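Local coordinates for protein 3-phytase (Klebsiella pneumoniae, PDB 2WNH) that probably removes phosphate groups from phytate (inositol hexakisphosphate), beginning at the 3-position, as a member of the histidine acid phosphatase family, at residues A37-T42 / V206-M210; P129-T133 / L287-N293; P143-L147 / Q193-T199. The protein carries 3 engineered substitutions. All blocks are in the same frame, centred on the assembly; numbering follows the deposited sequence.

Contact 1 (A37-T42 / V206-M210); sequences AIEAAT and VMANM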
loop_
_atom_site.group_PDB
_atom_site.type_symbol
_atom_site.label_atom_id
_atom_site.label_comp_id
_atom_site.label_asym_id
_atom_site.label_seq_id
_atom_site.Cartn_x
_atom_site.Cartn_y
_atom_site.Cartn_z
ATOM N N ALA B 37 -15.259 -25.381 37.823
ATOM C CA ALA B 37 -16.579 -25.990 37.695
ATOM C C ALA B 37 -16.616 -27.134 36.693
ATOM O O ALA B 37 -17.169 -28.192 36.987
ATOM C CB ALA B 37 -17.626 -24.938 37.330
ATOM N N ILE B 38 -16.055 -26.914 35.502
ATOM C CA ILE B 38 -16.159 -27.902 34.443
ATOM C C ILE B 38 -15.253 -29.101 34.717
ATOM O O ILE B 38 -15.598 -30.218 34.375
ATOM C CB ILE B 38 -15.940 -27.293 33.013
ATOM C CG1 ILE B 38 -14.493 -26.805 32.804
ATOM C CG2 ILE B 38 -16.989 -26.184 32.749
ATOM C CD1 ILE B 38 -14.239 -26.216 31.393
ATOM N N GLU B 39 -14.106 -28.855 35.342
ATOM C CA GLU B 39 -13.202 -29.949 35.686
ATOM C C GLU B 39 -13.796 -30.794 36.808
ATOM O O GLU B 39 -13.668 -32.020 36.783
ATOM C CB GLU B 39 -11.810 -29.425 36.026
ATOM C CG GLU B 39 -11.073 -28.973 34.768
ATOM C CD GLU B 39 -9.647 -28.513 35.011
ATOM O OE1 GLU B 39 -9.238 -28.286 36.180
ATOM O OE2 GLU B 39 -8.935 -28.341 34.005
ATOM N N ALA B 40 -14.479 -30.151 37.753
ATOM C CA ALA B 40 -15.192 -30.884 38.814
ATOM C C ALA B 40 -16.364 -31.665 38.242
ATOM O O ALA B 40 -16.549 -32.843 38.572
ATOM C CB ALA B 40 -15.668 -29.928 39.928
ATOM N N ALA B 41 -17.135 -31.023 37.364
ATOM C CA ALA B 41 -18.303 -31.634 36.715
ATOM C C ALA B 41 -18.017 -32.926 35.955
ATOM O O ALA B 41 -18.879 -33.811 35.869
ATOM C CB ALA B 41 -18.963 -30.632 35.772
ATOM N N THR B 42 -16.827 -33.022 35.366
ATOM C CA THR B 42 -16.500 -34.145 34.478
ATOM C C THR B 42 -15.420 -35.042 35.066
ATOM O O THR B 42 -15.039 -36.036 34.455
ATOM C CB THR B 42 -16.029 -33.647 33.085
ATOM O OG1 THR B 42 -14.914 -32.758 33.261
ATOM C CG2 THR B 42 -17.149 -32.930 32.372
ATOM N N VAL B 206 -23.641 -25.263 34.959
ATOM C CA VAL B 206 -22.315 -25.805 34.661
ATOM C C VAL B 206 -22.286 -26.426 33.259
ATOM O O VAL B 206 -21.307 -26.272 32.542
ATOM C CB VAL B 206 -21.798 -26.765 35.755
ATOM C CG1 VAL B 206 -20.394 -27.285 35.403
ATOM C CG2 VAL B 206 -21.733 -26.033 37.103
ATOM N N MET B 207 -23.370 -27.086 32.852
ATOM C CA MET B 207 -23.466 -27.560 31.471
ATOM C C MET B 207 -23.302 -26.417 30.475
ATOM O O MET B 207 -22.626 -26.570 29.452
ATOM C CB MET B 207 -24.773 -28.293 31.213
ATOM C CG MET B 207 -24.741 -29.729 31.735
ATOM S SD MET B 207 -26.282 -30.579 31.407
ATOM C CE MET B 207 -26.904 -30.780 33.069
ATOM N N ALA B 208 -23.922 -25.285 30.786
ATOM C CA ALA B 208 -23.790 -24.082 29.949
ATOM C C ALA B 208 -22.336 -23.592 29.899
ATOM O O ALA B 208 -21.871 -23.197 28.817
ATOM C CB ALA B 208 -24.733 -22.975 30.457
ATOM N N ASN B 209 -21.633 -23.621 31.035
ATOM C CA ASN B 209 -20.194 -23.330 31.091
ATOM C C ASN B 209 -19.417 -24.265 30.155
ATOM O O ASN B 209 -18.458 -23.850 29.497
ATOM C CB ASN B 209 -19.602 -23.553 32.504
ATOM C CG ASN B 209 -20.046 -22.532 33.540
ATOM O OD1 ASN B 209 -20.021 -22.829 34.751
ATOM N ND2 ASN B 209 -20.420 -21.327 33.101
ATOM N N MET B 210 -19.797 -25.547 30.144
ATOM C CA MET B 210 -19.121 -26.529 29.292
ATOM C C MET B 210 -19.335 -26.233 27.806
ATOM O O MET B 210 -18.386 -26.244 27.033
ATOM C CB MET B 210 -19.583 -27.954 29.632
ATOM C CG MET B 210 -19.060 -28.453 30.956
ATOM S SD MET B 210 -19.718 -30.122 31.266
ATOM C CE MET B 210 -21.134 -29.731 32.229
#

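Contact 2 (P129-T133 / L287-N293); sequences PLFQT and LVAHDTN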
loop_
_atom_site.group_PDB
_atom_site.type_symbol
_atom_site.label_atom_id
_atom_site.label_comp_id
_atom_site.label_asym_id
_atom_site.label_seq_id
_atom_site.Cartn_x
_atom_site.Cartn_y
_atom_site.Cartn_z
ATOM N N PRO B 129 -19.594 1.507 36.131
ATOM C CA PRO B 129 -21.036 1.459 36.439
ATOM C C PRO B 129 -21.970 1.116 35.260
ATOM O O PRO B 129 -23.141 0.828 35.470
ATOM C CB PRO B 129 -21.328 2.874 36.952
ATOM C CG PRO B 129 -20.312 3.727 36.287
ATOM C CD PRO B 129 -19.063 2.882 36.245
ATOM N N LEU B 130 -21.456 1.119 34.030
ATOM C CA LEU B 130 -22.237 0.638 32.898
ATOM C C LEU B 130 -22.216 -0.884 32.792
ATOM O O LEU B 130 -23.129 -1.468 32.227
ATOM C CB LEU B 130 -21.657 1.190 31.598
ATOM C CG LEU B 130 -21.810 2.682 31.312
ATOM C CD1 LEU B 130 -20.948 3.017 30.095
ATOM C CD2 LEU B 130 -23.296 3.039 31.072
ATOM N N PHE B 131 -21.162 -1.503 33.323
ATOM C CA PHE B 131 -20.879 -2.915 33.070
ATOM C C PHE B 131 -20.885 -3.834 34.308
ATOM O O PHE B 131 -21.543 -4.867 34.300
ATOM C CB PHE B 131 -19.542 -3.049 32.327
ATOM C CG PHE B 131 -19.429 -2.181 31.090
ATOM C CD1 PHE B 131 -20.392 -2.216 30.082
ATOM C CD2 PHE B 131 -18.317 -1.352 30.926
ATOM C CE1 PHE B 131 -20.260 -1.410 28.941
ATOM C CE2 PHE B 131 -18.167 -0.578 29.780
ATOM C CZ PHE B 131 -19.138 -0.589 28.801
ATOM N N GLN B 132 -20.138 -3.453 35.345
ATOM C CA GLN B 132 -20.078 -4.197 36.614
ATOM C C GLN B 132 -21.196 -3.677 37.508
ATOM O O GLN B 132 -20.953 -3.144 38.593
ATOM C CB GLN B 132 -18.709 -4.000 37.281
ATOM C CG GLN B 132 -17.585 -4.816 36.633
ATOM C CD GLN B 132 -17.156 -4.288 35.260
ATOM O OE1 GLN B 132 -16.946 -3.089 35.095
ATOM N NE2 GLN B 132 -17.034 -5.189 34.270
ATOM N N THR B 133 -22.423 -3.824 37.023
ATOM C CA THR B 133 -23.598 -3.235 37.671
ATOM C C THR B 133 -23.946 -3.908 39.011
ATOM O O THR B 133 -24.640 -3.329 39.852
ATOM C CB THR B 133 -24.818 -3.247 36.726
ATOM O OG1 THR B 133 -25.034 -4.578 36.232
ATOM C CG2 THR B 133 -24.588 -2.296 35.569
ATOM N N LEU B 287 -18.637 0.571 22.789
ATOM C CA LEU B 287 -18.614 0.024 24.142
ATOM C C LEU B 287 -18.263 -1.455 24.049
ATOM O O LEU B 287 -18.834 -2.189 23.247
ATOM C CB LEU B 287 -19.994 0.161 24.787
ATOM C CG LEU B 287 -20.646 1.549 24.746
ATOM C CD1 LEU B 287 -22.025 1.473 25.418
ATOM C CD2 LEU B 287 -19.768 2.585 25.430
ATOM N N VAL B 288 -17.343 -1.897 24.897
ATOM C CA VAL B 288 -16.888 -3.271 24.811
ATOM C C VAL B 288 -17.021 -3.906 26.199
ATOM O O VAL B 288 -16.384 -3.461 27.165
ATOM C CB VAL B 288 -15.445 -3.352 24.243
ATOM C CG1 VAL B 288 -15.023 -4.811 24.057
ATOM C CG2 VAL B 288 -15.363 -2.610 22.863
ATOM N N ALA B 289 -17.840 -4.950 26.262
ATOM C CA ALA B 289 -18.160 -5.599 27.535
ATOM C C ALA B 289 -18.406 -7.100 27.347
ATOM O O ALA B 289 -17.689 -7.772 26.600
ATOM C CB ALA B 289 -19.350 -4.897 28.217
ATOM N N HIS B 290 -19.428 -7.619 28.010
ATOM C CA HIS B 290 -19.571 -9.067 28.192
ATOM C C HIS B 290 -20.903 -9.536 27.631
ATOM O O HIS B 290 -21.821 -8.737 27.410
ATOM C CB HIS B 290 -19.374 -9.426 29.686
ATOM C CG HIS B 290 -18.172 -8.765 30.295
ATOM N ND1 HIS B 290 -16.937 -9.380 30.378
ATOM C CD2 HIS B 290 -18.000 -7.512 30.789
ATOM C CE1 HIS B 290 -16.066 -8.544 30.920
ATOM N NE2 HIS B 290 -16.687 -7.404 31.180
ATOM N N ASP B 291 -21.006 -10.838 27.372
ATOM C CA ASP B 291 -22.240 -11.397 26.851
ATOM C C ASP B 291 -23.389 -11.150 27.824
ATOM O O ASP B 291 -24.507 -10.923 27.399
ATOM C CB ASP B 291 -22.099 -12.891 26.505
ATOM C CG ASP B 291 -21.435 -13.728 27.613
ATOM O OD1 ASP B 291 -21.214 -13.263 28.758
ATOM O OD2 ASP B 291 -21.141 -14.897 27.316
ATOM N N THR B 292 -23.090 -11.175 29.123
ATOM C CA THR B 292 -24.066 -10.835 30.168
ATOM C C THR B 292 -24.765 -9.484 29.898
ATOM O O THR B 292 -25.998 -9.355 29.960
ATOM C CB THR B 292 -23.339 -10.792 31.524
ATOM O OG1 THR B 292 -22.800 -12.095 31.789
ATOM C CG2 THR B 292 -24.312 -10.433 32.659
ATOM N N ASN B 293 -23.952 -8.473 29.596
ATOM C CA ASN B 293 -24.457 -7.134 29.328
ATOM C C ASN B 293 -25.321 -7.088 28.069
ATOM O O ASN B 293 -26.408 -6.491 28.067
ATOM C CB ASN B 293 -23.287 -6.149 29.211
ATOM C CG ASN B 293 -22.379 -6.171 30.421
ATOM O OD1 ASN B 293 -21.285 -6.725 30.373
ATOM N ND2 ASN B 293 -22.849 -5.612 31.529
HETATM O O HOH W 1 -25.185 -3.709 32.126
#

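Contact 3 (P143-L147 / Q193-T199); sequences PARQL and QSKSGKT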
loop_
_atom_site.group_PDB
_atom_site.type_symbol
_atom_site.label_atom_id
_atom_site.label_comp_id
_atom_site.label_asym_id
_atom_site.label_seq_id
_atom_site.Cartn_x
_atom_site.Cartn_y
_atom_site.Cartn_z
ATOM N N PRO B 143 -31.482 -10.482 46.248
ATOM C CA PRO B 143 -31.533 -11.953 46.161
ATOM C C PRO B 143 -32.955 -12.551 46.280
ATOM O O PRO B 143 -33.297 -13.502 45.556
ATOM C CB PRO B 143 -30.612 -12.405 47.304
ATOM C CG PRO B 143 -29.642 -11.254 47.477
ATOM C CD PRO B 143 -30.459 -10.022 47.207
ATOM N N ALA B 144 -33.786 -11.986 47.156
ATOM C CA ALA B 144 -35.150 -12.514 47.355
ATOM C C ALA B 144 -36.017 -12.344 46.126
ATOM O O ALA B 144 -36.785 -13.225 45.772
ATOM C CB ALA B 144 -35.812 -11.828 48.537
ATOM N N ARG B 145 -35.885 -11.195 45.456
ATOM C CA ARG B 145 -36.641 -10.939 44.226
ATOM C C ARG B 145 -36.102 -11.803 43.083
ATOM O O ARG B 145 -36.872 -12.376 42.309
ATOM C CB ARG B 145 -36.524 -9.454 43.834
ATOM C CG ARG B 145 -37.352 -8.482 44.677
ATOM C CD ARG B 145 -38.878 -8.588 44.373
ATOM N NE ARG B 145 -39.231 -8.211 43.003
ATOM C CZ ARG B 145 -39.567 -9.054 42.025
ATOM N NH1 ARG B 145 -39.622 -10.368 42.228
ATOM N NH2 ARG B 145 -39.854 -8.571 40.822
ATOM N N GLN B 146 -34.777 -11.906 42.991
ATOM C CA GLN B 146 -34.181 -12.724 41.930
ATOM C C GLN B 146 -34.549 -14.195 42.057
ATOM O O GLN B 146 -34.834 -14.854 41.058
ATOM C CB GLN B 146 -32.670 -12.562 41.866
ATOM C CG GLN B 146 -32.072 -13.131 40.575
ATOM C CD GLN B 146 -30.590 -12.877 40.506
ATOM O OE1 GLN B 146 -29.821 -13.370 41.345
ATOM N NE2 GLN B 146 -30.169 -12.078 39.511
ATOM N N LEU B 147 -34.588 -14.705 43.288
ATOM C CA LEU B 147 -35.057 -16.072 43.534
ATOM C C LEU B 147 -36.471 -16.312 42.996
ATOM O O LEU B 147 -36.720 -17.292 42.290
ATOM C CB LEU B 147 -34.981 -16.375 45.037
ATOM C CG LEU B 147 -35.341 -17.796 45.494
ATOM C CD1 LEU B 147 -34.456 -18.847 44.818
ATOM C CD2 LEU B 147 -35.153 -17.834 47.007
ATOM N N GLN B 193 -28.840 -20.360 45.381
ATOM C CA GLN B 193 -28.260 -19.034 45.590
ATOM C C GLN B 193 -26.927 -19.125 46.318
ATOM O O GLN B 193 -26.799 -19.857 47.293
ATOM C CB GLN B 193 -29.215 -18.117 46.366
ATOM C CG GLN B 193 -30.492 -17.773 45.649
ATOM C CD GLN B 193 -31.115 -16.487 46.183
ATOM O OE1 GLN B 193 -31.242 -16.292 47.403
ATOM N NE2 GLN B 193 -31.487 -15.594 45.270
ATOM N N SER B 194 -25.939 -18.372 45.840
ATOM C CA SER B 194 -24.627 -18.309 46.479
ATOM C C SER B 194 -24.706 -17.401 47.693
ATOM O O SER B 194 -25.713 -16.715 47.896
ATOM C CB SER B 194 -23.573 -17.785 45.503
ATOM O OG SER B 194 -23.742 -16.397 45.267
ATOM N N LYS B 195 -23.640 -17.368 48.487
ATOM C CA LYS B 195 -23.642 -16.537 49.683
ATOM C C LYS B 195 -23.711 -15.044 49.342
ATOM O O LYS B 195 -24.207 -14.252 50.140
ATOM C CB LYS B 195 -22.471 -16.884 50.618
ATOM C CG LYS B 195 -21.249 -15.995 50.511
ATOM C CD LYS B 195 -20.364 -16.156 51.739
ATOM C CE LYS B 195 -20.056 -14.809 52.381
ATOM N NZ LYS B 195 -19.598 -13.775 51.400
ATOM N N SER B 196 -23.234 -14.672 48.151
ATOM C CA SER B 196 -23.386 -13.301 47.646
ATOM C C SER B 196 -24.777 -13.041 47.035
ATOM O O SER B 196 -25.116 -11.900 46.711
ATOM C CB SER B 196 -22.269 -12.955 46.650
ATOM O OG SER B 196 -22.302 -13.797 45.508
ATOM N N GLY B 197 -25.578 -14.095 46.890
ATOM C CA GLY B 197 -26.951 -13.963 46.390
ATOM C C GLY B 197 -27.139 -14.132 44.891
ATOM O O GLY B 197 -28.223 -13.842 44.369
ATOM N N LYS B 198 -26.098 -14.593 44.192
ATOM C CA LYS B 198 -26.228 -14.970 42.775
ATOM C C LYS B 198 -27.107 -16.221 42.613
ATOM O O LYS B 198 -26.914 -17.212 43.307
ATOM C CB LYS B 198 -24.859 -15.195 42.119
ATOM C CG LYS B 198 -24.043 -13.924 41.900
ATOM C CD LYS B 198 -23.310 -13.942 40.558
ATOM C CE LYS B 198 -24.227 -13.488 39.419
ATOM N NZ LYS B 198 -23.500 -13.264 38.133
ATOM N N THR B 199 -28.066 -16.157 41.692
ATOM C CA THR B 199 -29.041 -17.227 41.510
ATOM C C THR B 199 -28.734 -18.023 40.254
ATOM O O THR B 199 -28.786 -17.487 39.141
ATOM C CB THR B 199 -30.463 -16.656 41.391
ATOM O OG1 THR B 199 -30.712 -15.764 42.475
ATOM C CG2 THR B 199 -31.504 -17.757 41.403
HETATM O O HOH W 2 -27.342 -13.937 39.691
#

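Contact 1 (A37-T42 / V206-M210)
Ala37, Ile38, Ala41 and Thr42 on one helix meet Val206, Asn209 and Met210 on another almost entirely through carbon and sulfur atoms. The short axes come within 9.5 Å and cross at -108°, so the helices touch over little more than one turn each and do not run alongside one another. The tightest apolar meeting is Ile38 CG2 with Met210 CG at 3.6 Å; the two side chains run antiparallel, flank to flank. The same methyl lies 3.7 Å from CB of Asn209, which adds the aliphatic base of a polar side chain to the greasy patch. Val206 works with one branch: CG1, anti to its own backbone N (chi1 -179°), points at the neighbouring helix and settles against two residues one turn apart, 3.7 Å from Ala41 CB and 4.1 Å from Ala37 CB. Met210 SD lies 4.0 Å from Thr42 CG2, and the bend at the thioether (chi3 -94°) turns CE to Ala41 CB, 4.3 Å away.

Polar groups make no hydrogen bond between the segments. Thr42 turns its hydroxyl back onto its own helix, where OG1 donates to Ile38 O at 2.9 Å, and this leaves the CG2 methyl to meet the sulfur. Asn209 approaches Ala37 only in van der Waals fashion, through OD1.

The crossing joins helix 32-42 to the beginning of helix 204-219 in the helical part of the fold. Ile184, from a loop, touches both Ala41 and Met210; Trp46 packs on Ile38 and hydrogen-bonds Thr42 OG1. Helix 165-175 reaches Thr42 through Val175, while helix 243-250 packs against Ala208, on helix 204-219.

Contact 2 (P129-T133 / L287-N293)
Phe131 and Asn293 come closest in the backbone, their CA atoms 6.7 Å apart, where the irregular 129-133 loop passes the bend from strand 287-289 into the helix starting at 291. The Phe131 ring is sandwiched: CB of Ala289 presses on one face, 3.4 Å from CD1, and CB of its own neighbour Leu130 lies over the centre of the opposite face. Leu287 CB meets the ring edge at CZ, 4.2 Å away. This turn follows a central strand of the sheet, parallel to strand 14-24, which leads into the RHGxRxP signature of histidine acid phosphatases; His290 and Asp291 form the family's HD motif, with His290 at the N-cap position. Asn293 ties motif to loop. Its ND2 donates to a lone pair of Phe131 O at 3.2 Å (N-H...O 156°) and, through a water, reaches Leu130 O. At the other end of the amide, OD1 accepts from His290 N at 3.1 Å, which fixes the flip of the group. Phe131 O also takes a weak bond from Thr133 N, closing an inverse gamma turn centred on Gln132. Bent at chi2 (72°), Gln132 brings NE2 within 3.8 Å of His290 NE2, amide and imidazole nearly perpendicular; both nitrogens hydrogen-bond Ser96 OG, while Gln132 OE1 accepts from Asp128 N.

Contact 3 (P143-L147 / Q193-T199)
Gln146 leaves its helix toward Thr199 and lies alongside it from CB to OE1, the two side chains pointing opposite ways. CB lies 3.8 Å from Thr199 OG1. With CG anti to the backbone N (chi1 -166°) and the chain extended beyond, CG comes 3.5 Å from the same oxygen, CD passes beside Thr199 CB and OE1 is carried on to the threonine's polar atoms. There OE1 accepts from Thr199 OG1 at 2.8 Å, the donor tilted 25° from the amide carbonyl plane, and takes a weak, bent bond from Thr199 N at 3.3 Å. A water donates to OE1 and accepts from the same Thr199 N-H, which is thus shared between it and OE1. NE2 turns outward from the segments to Thr258 OG1, so both ends of this buried amide are used.

Residues 194-198 connect strands 191-193 and 199-201 of a beta hairpin. A type I turn from Ser194 to Gly197 with Gly197 in the left-handed region makes it a 3:5 hairpin with a G1 bulge; Ser194 OG accepts from Lys198 N across it. Gly197 CA packs 4.0 Å from Pro143 CG, the bare backbone lying against the proline ring.

Gln193 extends the network. Its NE2 donates to Thr199 OG1 at 2.9 Å and to Pro143 O at 2.8 Å, the second bond coming from above the carbonyl plane. Leu147 N reaches that oxygen from the opposite face of the plane, so the first turn of helix 143-154 keeps its own bond while serving the hairpin. Leu147 CB packs against the Gln193 amide, and Val191 of the hairpin touches both Leu147 and Thr199.

In the fold
Along the chain the segments of contacts 1 and 2 alternate, whereas contact 3 is nested inside the loops closed by both. Contact 2 lies deepest, about 9 Å from the centre of the chain, at the C-terminal end of an inner strand of the mixed sheet, where 284-289 leads into helix 291-301 at the HD motif. Contacts 1 and 3 lie about 21 and 23 Å out, in the more helical region. Their centres are about 20 Å apart, and about 24 and 20 Å from that of contact 2; no two contacts touch. Helix 204-219 of contact 1 follows closely on the hairpin of contact 3; the chain also passes from the loop of contact 2, beside the sheet, into helix 143-154 of contact 3.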